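Local coordinates for extracellular solute-binding protein (Bordetella parapertussis, PDB 3PU5) that probably captures a small solute, perhaps a polyamine, outside the cytoplasmic membrane and hands it to a transporter for uptake, at residues F141-R155 with L201-W213. Numbering follows the deposited sequence.
Sequences FGKQVFFNNLSSNVR and LLTSGEGAIGPGW
In one lobe of this periplasmic-binding-protein fold, strands 145-148 and 209-213 start side by side as a short parallel pair, their axes 23° apart, joined through the single bridge of Val145 with Ile209. Two nearly straight bonds, both in the carbonyl plane, make the join: Ala208 N gives its hydrogen to Gln144 O at 2.8 Å, and Phe146 N to Ile209 O at 3.1 Å.

Beyond them the Phe146 ring wedges in between strand 209-213 and the end of helix 197-204. Its chi1 of 55° sets CG between the backbone N and the carbonyl carbon, which swings the ring over the neighbouring strand. Having no side chain, Gly210 lays its bare CA against the ring face, 3.8 Å from the Phe146 centroid in a CH-pi contact, and Gly207, equally bare, brings its CA to the ring edge. Leu202 CD2 reaches that edge too, 3.5 Å from Phe146 CE2, while Leu201 CD1 packs against CG. Pro211, with no amide hydrogen to offer, turns its CD to Phe146 O at 3.3 Å and its CG to the Phe147 ring.

At the bridge, the branched Val145 and Ile209 lie alongside each other, and Ile209 CG2 also sits over a face of the Phe141 ring. Farther along, the Trp213 indole presents its edge to Val154 O, 3.3 Å from CZ2, and to the aliphatic CG of Arg155, whose guanidinium forms a salt bridge with Glu158.

Strand 188-192 bonds to strand 145-148, strand 111-117 pairs with 209-213, and helix 129-138 packs on Phe141 and Val145, so the contact links two sheets of the lobe.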
ATOM      1  N   PHE A 141     -12.808 -24.458   6.428  1.00 12.24           N
ATOM      2  CA  PHE A 141     -12.881 -23.398   7.423  1.00 10.21           C
ATOM      3  C   PHE A 141     -14.330 -23.103   7.815  1.00 13.52           C
ATOM      4  O   PHE A 141     -14.601 -22.131   8.517  1.00 12.59           O
ATOM      5  CB  PHE A 141     -12.193 -22.114   6.911  1.00 11.94           C
ATOM      6  CG  PHE A 141     -10.814 -22.343   6.332  1.00 11.99           C
ATOM      7  CD1 PHE A 141      -9.869 -23.086   7.033  1.00 12.81           C
ATOM      8  CD2 PHE A 141     -10.464 -21.812   5.094  1.00 11.42           C
ATOM      9  CE1 PHE A 141      -8.595 -23.298   6.508  1.00 16.03           C
ATOM     10  CE2 PHE A 141      -9.191 -22.016   4.561  1.00 12.21           C
ATOM     11  CZ  PHE A 141      -8.254 -22.756   5.273  1.00 11.83           C
ATOM     12  N   GLY A 142     -15.266 -23.936   7.361  1.00 12.58           N
ATOM     13  CA  GLY A 142     -16.669 -23.678   7.628  1.00 13.55           C
ATOM     14  C   GLY A 142     -17.089 -22.363   6.994  1.00 14.16           C
ATOM     15  O   GLY A 142     -16.623 -22.010   5.914  1.00 13.68           O
ATOM     16  N   LYS A 143     -17.979 -21.634   7.653  1.00 13.85           N
ATOM     17  CA  LYS A 143     -18.394 -20.339   7.136  1.00 15.41           C
ATOM     18  C   LYS A 143     -17.734 -19.219   7.935  1.00 12.16           C
ATOM     19  O   LYS A 143     -18.385 -18.266   8.358  1.00 13.39           O
ATOM     20  CB  LYS A 143     -19.923 -20.210   7.155  1.00 17.80           C
ATOM     21  CG  LYS A 143     -20.460 -19.110   6.239  1.00 15.62           C
ATOM     22  CD  LYS A 143     -21.986 -19.091   6.247  1.00 23.04           C
ATOM     23  CE  LYS A 143     -22.510 -17.744   5.788  1.00 22.64           C
ATOM     24  NZ  LYS A 143     -22.341 -17.529   4.327  1.00 24.23           N
ATOM     25  N   GLN A 144     -16.426 -19.327   8.126  1.00 11.71           N
ATOM     26  CA  GLN A 144     -15.712 -18.405   9.001  1.00 11.88           C
ATOM     27  C   GLN A 144     -14.646 -17.611   8.258  1.00 11.08           C
ATOM     28  O   GLN A 144     -13.691 -17.106   8.852  1.00  9.82           O
ATOM     29  CB  GLN A 144     -15.120 -19.178  10.174  1.00 13.90           C
ATOM     30  CG  GLN A 144     -16.222 -19.869  10.988  1.00 18.21           C
ATOM     31  CD  GLN A 144     -15.698 -20.944  11.918  1.00 21.55           C
ATOM     32  OE1 GLN A 144     -14.691 -20.759  12.594  1.00 21.90           O
ATOM     33  NE2 GLN A 144     -16.399 -22.074  11.969  1.00 26.55           N
ATOM     34  N   VAL A 145     -14.843 -17.494   6.950  1.00 10.60           N
ATOM     35  CA  VAL A 145     -13.942 -16.734   6.101  1.00  9.58           C
ATOM     36  C   VAL A 145     -14.503 -15.327   5.879  1.00  9.28           C
ATOM     37  O   VAL A 145     -15.717 -15.157   5.750  1.00  9.33           O
ATOM     38  CB  VAL A 145     -13.736 -17.475   4.764  1.00 10.08           C
ATOM     39  CG1 VAL A 145     -12.753 -16.724   3.888  1.00  8.80           C
ATOM     40  CG2 VAL A 145     -13.251 -18.915   5.037  1.00  8.80           C
ATOM     41  N   PHE A 146     -13.631 -14.320   5.907  1.00  9.22           N
ATOM     42  CA  PHE A 146     -14.018 -12.949   5.563  1.00  8.95           C
ATOM     43  C   PHE A 146     -13.228 -12.511   4.329  1.00  9.61           C
ATOM     44  O   PHE A 146     -12.229 -13.139   3.993  1.00  9.46           O
ATOM     45  CB  PHE A 146     -13.844 -11.980   6.747  1.00  8.88           C
ATOM     46  CG  PHE A 146     -12.453 -11.976   7.351  1.00  9.28           C
ATOM     47  CD1 PHE A 146     -11.430 -11.229   6.773  1.00  9.08           C
ATOM     48  CD2 PHE A 146     -12.171 -12.716   8.499  1.00  8.40           C
ATOM     49  CE1 PHE A 146     -10.141 -11.228   7.326  1.00  9.02           C
ATOM     50  CE2 PHE A 146     -10.892 -12.723   9.057  1.00  8.95           C
ATOM     51  CZ  PHE A 146      -9.875 -11.976   8.474  1.00  8.22           C
ATOM     52  N   PHE A 147     -13.678 -11.461   3.642  1.00  9.67           N
ATOM     53  CA  PHE A 147     -13.018 -11.020   2.412  1.00  7.46           C
ATOM     54  C   PHE A 147     -13.257  -9.527   2.173  1.00  9.50           C
ATOM     55  O   PHE A 147     -14.277  -8.996   2.585  1.00  9.34           O
ATOM     56  CB  PHE A 147     -13.530 -11.827   1.209  1.00  9.35           C
ATOM     57  CG  PHE A 147     -12.702 -11.652  -0.037  1.00  9.43           C
ATOM     58  CD1 PHE A 147     -12.982 -10.632  -0.933  1.00  9.74           C
ATOM     59  CD2 PHE A 147     -11.623 -12.501  -0.299  1.00 11.40           C
ATOM     60  CE1 PHE A 147     -12.204 -10.452  -2.075  1.00 10.33           C
ATOM     61  CE2 PHE A 147     -10.839 -12.331  -1.444  1.00  8.77           C
ATOM     62  CZ  PHE A 147     -11.136 -11.308  -2.334  1.00  9.87           C
ATOM     63  N   ASN A 148     -12.312  -8.859   1.513  1.00  8.69           N
ATOM     64  CA  ASN A 148     -12.423  -7.422   1.230  1.00  8.90           C
ATOM     65  C   ASN A 148     -13.683  -7.076   0.427  1.00  9.83           C
ATOM     66  O   ASN A 148     -13.919  -7.656  -0.638  1.00  9.43           O
ATOM     67  CB  ASN A 148     -11.217  -6.930   0.403  1.00  9.49           C
ATOM     68  CG  ASN A 148      -9.877  -7.440   0.916  1.00  9.27           C
ATOM     69  OD1 ASN A 148      -8.934  -6.657   1.092  1.00 11.14           O
ATOM     70  ND2 ASN A 148      -9.766  -8.752   1.111  1.00  8.92           N
ATOM     71  N   ASN A 149     -14.478  -6.126   0.907  1.00  9.24           N
ATOM     72  CA  ASN A 149     -15.582  -5.628   0.091  1.00 11.08           C
ATOM     73  C   ASN A 149     -15.055  -4.792  -1.065  1.00 11.68           C
ATOM     74  O   ASN A 149     -14.339  -3.817  -0.834  1.00 10.63           O
ATOM     75  CB  ASN A 149     -16.559  -4.792   0.913  1.00 10.47           C
ATOM     76  CG  ASN A 149     -17.785  -4.388   0.107  1.00 13.58           C
ATOM     77  OD1 ASN A 149     -18.196  -3.234   0.112  1.00 15.61           O
ATOM     78  ND2 ASN A 149     -18.354  -5.343  -0.606  1.00 13.59           N
ATOM     79  N   LEU A 150     -15.403  -5.162  -2.298  1.00 10.76           N
ATOM     80  CA  LEU A 150     -14.891  -4.442  -3.473  1.00 13.28           C
ATOM     81  C   LEU A 150     -15.157  -2.928  -3.423  1.00 15.12           C
ATOM     82  O   LEU A 150     -14.266  -2.121  -3.694  1.00 16.18           O
ATOM     83  CB  LEU A 150     -15.420  -5.043  -4.785  1.00 13.86           C
ATOM     84  CG  LEU A 150     -14.781  -4.417  -6.030  1.00 16.64           C
ATOM     85  CD1 LEU A 150     -13.268  -4.445  -5.900  1.00 15.73           C
ATOM     86  CD2 LEU A 150     -15.221  -5.085  -7.328  1.00 13.99           C
ATOM     87  N   SER A 151     -16.370  -2.545  -3.044  1.00 13.40           N
ATOM     88  CA  SER A 151     -16.772  -1.138  -3.046  1.00 16.74           C
ATOM     89  C   SER A 151     -16.209  -0.284  -1.913  1.00 15.97           C
ATOM     90  O   SER A 151     -16.547   0.894  -1.813  1.00 15.14           O
ATOM     91  CB  SER A 151     -18.300  -1.034  -2.992  1.00 19.01           C
ATOM     92  OG  SER A 151     -18.879  -1.776  -4.047  1.00 29.59           O
ATOM     93  N   SER A 152     -15.365  -0.847  -1.056  1.00 13.09           N
ATOM     94  CA  SER A 152     -14.998  -0.131   0.159  1.00 13.41           C
ATOM     95  C   SER A 152     -13.594   0.478   0.176  1.00 12.91           C
ATOM     96  O   SER A 152     -13.151   0.999   1.198  1.00 13.19           O
ATOM     97  CB  SER A 152     -15.214  -1.025   1.382  1.00 13.95           C
ATOM     98  OG  SER A 152     -16.592  -1.308   1.553  1.00 15.88           O
ATOM     99  N   ASN A 153     -12.905   0.425  -0.954  1.00 13.73           N
ATOM    100  CA  ASN A 153     -11.540   0.935  -1.033  1.00 17.37           C
ATOM    101  C   ASN A 153     -10.639   0.345   0.059  1.00 16.64           C
ATOM    102  O   ASN A 153      -9.907   1.074   0.752  1.00 15.66           O
ATOM    103  CB  ASN A 153     -11.508   2.475  -0.983  1.00 20.59           C
ATOM    104  CG  ASN A 153     -10.112   3.036  -1.241  1.00 28.08           C
ATOM    105  OD1 ASN A 153      -9.528   2.823  -2.311  1.00 28.83           O
ATOM    106  ND2 ASN A 153      -9.565   3.745  -0.251  1.00 32.16           N
ATOM    107  N   VAL A 154     -10.705  -0.977   0.211  1.00 12.53           N
ATOM    108  CA  VAL A 154      -9.843  -1.681   1.146  1.00 11.33           C
ATOM    109  C   VAL A 154      -9.016  -2.739   0.406  1.00 12.89           C
ATOM    110  O   VAL A 154      -8.785  -3.837   0.914  1.00 11.21           O
ATOM    111  CB  VAL A 154     -10.635  -2.285   2.324  1.00 10.47           C
ATOM    112  CG1 VAL A 154     -11.026  -1.192   3.294  1.00 12.80           C
ATOM    113  CG2 VAL A 154     -11.871  -3.027   1.833  1.00 10.59           C
ATOM    114  N   ARG A 155      -8.582  -2.379  -0.804  1.00 10.91           N
ATOM    115  CA  ARG A 155      -7.705  -3.205  -1.644  1.00 10.62           C
ATOM    116  C   ARG A 155      -8.338  -4.496  -2.159  1.00 11.60           C
ATOM    117  O   ARG A 155      -7.628  -5.463  -2.469  1.00  9.53           O
ATOM    118  CB  ARG A 155      -6.377  -3.511  -0.941  1.00 10.85           C
ATOM    119  CG  ARG A 155      -5.608  -2.288  -0.508  1.00 12.00           C
ATOM    120  CD  ARG A 155      -5.284  -1.400  -1.685  1.00 14.36           C
ATOM    121  NE  ARG A 155      -4.565  -0.200  -1.281  1.00 14.18           N
ATOM    122  CZ  ARG A 155      -4.201   0.770  -2.120  1.00 20.29           C
ATOM    123  NH1 ARG A 155      -4.493   0.686  -3.415  1.00 18.36           N
ATOM    124  NH2 ARG A 155      -3.545   1.832  -1.665  1.00 21.90           N
ATOM    125  N   LEU A 201     -12.268  -8.950  13.408  1.00 11.33           N
ATOM    126  CA  LEU A 201     -12.974 -10.197  13.106  1.00 11.10           C
ATOM    127  C   LEU A 201     -12.217 -11.399  13.674  1.00 11.65           C
ATOM    128  O   LEU A 201     -12.820 -12.298  14.267  1.00 11.90           O
ATOM    129  CB  LEU A 201     -13.183 -10.353  11.597  1.00 10.75           C
ATOM    130  CG  LEU A 201     -14.147  -9.364  10.934  1.00 12.14           C
ATOM    131  CD1 LEU A 201     -14.036  -9.410   9.403  1.00  9.87           C
ATOM    132  CD2 LEU A 201     -15.573  -9.618  11.389  1.00 14.93           C
ATOM    133  N   LEU A 202     -10.898 -11.409  13.495  1.00  9.46           N
ATOM    134  CA  LEU A 202     -10.064 -12.498  14.005  1.00 12.73           C
ATOM    135  C   LEU A 202     -10.025 -12.530  15.533  1.00 11.80           C
ATOM    136  O   LEU A 202     -10.218 -13.587  16.127  1.00 12.42           O
ATOM    137  CB  LEU A 202      -8.634 -12.419  13.449  1.00 10.54           C
ATOM    138  CG  LEU A 202      -8.525 -12.728  11.951  1.00 11.12           C
ATOM    139  CD1 LEU A 202      -7.126 -12.429  11.439  1.00  9.90           C
ATOM    140  CD2 LEU A 202      -8.935 -14.170  11.639  1.00 10.05           C
ATOM    141  N   THR A 203      -9.773 -11.377  16.152  1.00 12.63           N
ATOM    142  CA  THR A 203      -9.611 -11.310  17.613  1.00 15.40           C
ATOM    143  C   THR A 203     -10.917 -11.467  18.394  1.00 15.65           C
ATOM    144  O   THR A 203     -10.905 -11.872  19.556  1.00 16.53           O
ATOM    145  CB  THR A 203      -8.903 -10.018  18.071  1.00 13.21           C
ATOM    146  OG1 THR A 203      -9.680  -8.881  17.691  1.00 13.72           O
ATOM    147  CG2 THR A 203      -7.520  -9.914  17.461  1.00 12.79           C
ATOM    148  N   SER A 204     -12.038 -11.158  17.749  1.00 13.71           N
ATOM    149  CA  SER A 204     -13.345 -11.320  18.365  1.00 12.41           C
ATOM    150  C   SER A 204     -13.739 -12.783  18.370  1.00 16.78           C
ATOM    151  O   SER A 204     -14.628 -13.194  19.116  1.00 16.68           O
ATOM    152  CB  SER A 204     -14.402 -10.515  17.608  1.00 14.86           C
ATOM    153  OG  SER A 204     -14.682 -11.080  16.335  1.00 14.50           O
ATOM    154  N   GLY A 205     -13.072 -13.560  17.520  1.00 16.94           N
ATOM    155  CA  GLY A 205     -13.401 -14.957  17.330  1.00 16.32           C
ATOM    156  C   GLY A 205     -14.431 -15.190  16.239  1.00 16.60           C
ATOM    157  O   GLY A 205     -14.725 -16.336  15.906  1.00 19.42           O
ATOM    158  N   GLU A 206     -14.998 -14.120  15.683  1.00 16.41           N
ATOM    159  CA  GLU A 206     -16.032 -14.289  14.660  1.00 19.43           C
ATOM    160  C   GLU A 206     -15.459 -14.894  13.374  1.00 20.31           C
ATOM    161  O   GLU A 206     -16.078 -15.762  12.749  1.00 18.68           O
ATOM    162  CB  GLU A 206     -16.794 -12.983  14.364  1.00 22.30           C
ATOM    163  CG  GLU A 206     -18.060 -13.234  13.526  1.00 24.62           C
ATOM    164  CD  GLU A 206     -18.925 -11.995  13.275  1.00 30.37           C
ATOM    165  OE1 GLU A 206     -18.420 -10.851  13.347  1.00 30.85           O
ATOM    166  OE2 GLU A 206     -20.128 -12.177  12.976  1.00 35.37           O
ATOM    167  N   GLY A 207     -14.269 -14.452  12.990  1.00 15.47           N
ATOM    168  CA  GLY A 207     -13.650 -14.935  11.773  1.00 12.88           C
ATOM    169  C   GLY A 207     -12.457 -15.825  12.067  1.00 15.80           C
ATOM    170  O   GLY A 207     -11.829 -15.699  13.123  1.00 15.35           O
ATOM    171  N   ALA A 208     -12.149 -16.735  11.144  1.00 12.00           N
ATOM    172  CA  ALA A 208     -11.027 -17.651  11.332  1.00 12.00           C
ATOM    173  C   ALA A 208      -9.861 -17.301  10.414  1.00 10.44           C
ATOM    174  O   ALA A 208      -8.706 -17.510  10.770  1.00  8.82           O
ATOM    175  CB  ALA A 208     -11.470 -19.098  11.104  1.00 11.50           C
ATOM    176  N   ILE A 209     -10.172 -16.758   9.238  1.00  9.43           N
ATOM    177  CA  ILE A 209      -9.162 -16.513   8.220  1.00  7.83           C
ATOM    178  C   ILE A 209      -9.702 -15.587   7.127  1.00  8.75           C
ATOM    179  O   ILE A 209     -10.902 -15.537   6.878  1.00  8.26           O
ATOM    180  CB  ILE A 209      -8.706 -17.859   7.609  1.00  9.58           C
ATOM    181  CG1 ILE A 209      -7.505 -17.689   6.671  1.00  9.13           C
ATOM    182  CG2 ILE A 209      -9.873 -18.567   6.901  1.00  8.71           C
ATOM    183  CD1 ILE A 209      -6.819 -19.002   6.351  1.00  6.93           C
ATOM    184  N   GLY A 210      -8.810 -14.855   6.478  1.00  8.61           N
ATOM    185  CA  GLY A 210      -9.189 -13.978   5.391  1.00  8.61           C
ATOM    186  C   GLY A 210      -8.033 -13.046   5.107  1.00  8.91           C
ATOM    187  O   GLY A 210      -7.022 -13.100   5.805  1.00  8.75           O
ATOM    188  N   PRO A 211      -8.162 -12.198   4.074  1.00  9.52           N
ATOM    189  CA  PRO A 211      -7.067 -11.277   3.740  1.00 10.35           C
ATOM    190  C   PRO A 211      -6.858 -10.218   4.825  1.00  9.92           C
ATOM    191  O   PRO A 211      -7.831  -9.720   5.392  1.00  8.46           O
ATOM    192  CB  PRO A 211      -7.531 -10.633   2.425  1.00 11.01           C
ATOM    193  CG  PRO A 211      -8.552 -11.625   1.848  1.00  9.36           C
ATOM    194  CD  PRO A 211      -9.248 -12.154   3.078  1.00  9.14           C
ATOM    195  N   GLY A 212      -5.597  -9.898   5.107  1.00  9.58           N
ATOM    196  CA  GLY A 212      -5.258  -8.922   6.122  1.00  8.76           C
ATOM    197  C   GLY A 212      -3.899  -8.297   5.852  1.00 10.40           C
ATOM    198  O   GLY A 212      -3.094  -8.831   5.074  1.00 10.55           O
ATOM    199  N   TRP A 213      -3.638  -7.171   6.504  1.00  8.48           N
ATOM    200  CA  TRP A 213      -2.409  -6.423   6.273  1.00  8.97           C
ATOM    201  C   TRP A 213      -1.288  -6.905   7.175  1.00  9.87           C
ATOM    202  O   TRP A 213      -1.521  -7.264   8.332  1.00  8.81           O
ATOM    203  CB  TRP A 213      -2.664  -4.915   6.425  1.00  9.17           C
ATOM    204  CG  TRP A 213      -3.398  -4.406   5.225  1.00 10.44           C
ATOM    205  CD1 TRP A 213      -2.852  -3.832   4.116  1.00 10.07           C
ATOM    206  CD2 TRP A 213      -4.806  -4.502   4.977  1.00  9.72           C
ATOM    207  NE1 TRP A 213      -3.832  -3.544   3.200  1.00  9.96           N
ATOM    208  CE2 TRP A 213      -5.044  -3.945   3.706  1.00 10.18           C
ATOM    209  CE3 TRP A 213      -5.893  -4.991   5.716  1.00 10.74           C
ATOM    210  CZ2 TRP A 213      -6.317  -3.869   3.151  1.00  9.68           C
ATOM    211  CZ3 TRP A 213      -7.168  -4.911   5.160  1.00 10.50           C
ATOM    212  CH2 TRP A 213      -7.366  -4.354   3.890  1.00 11.48           C
TER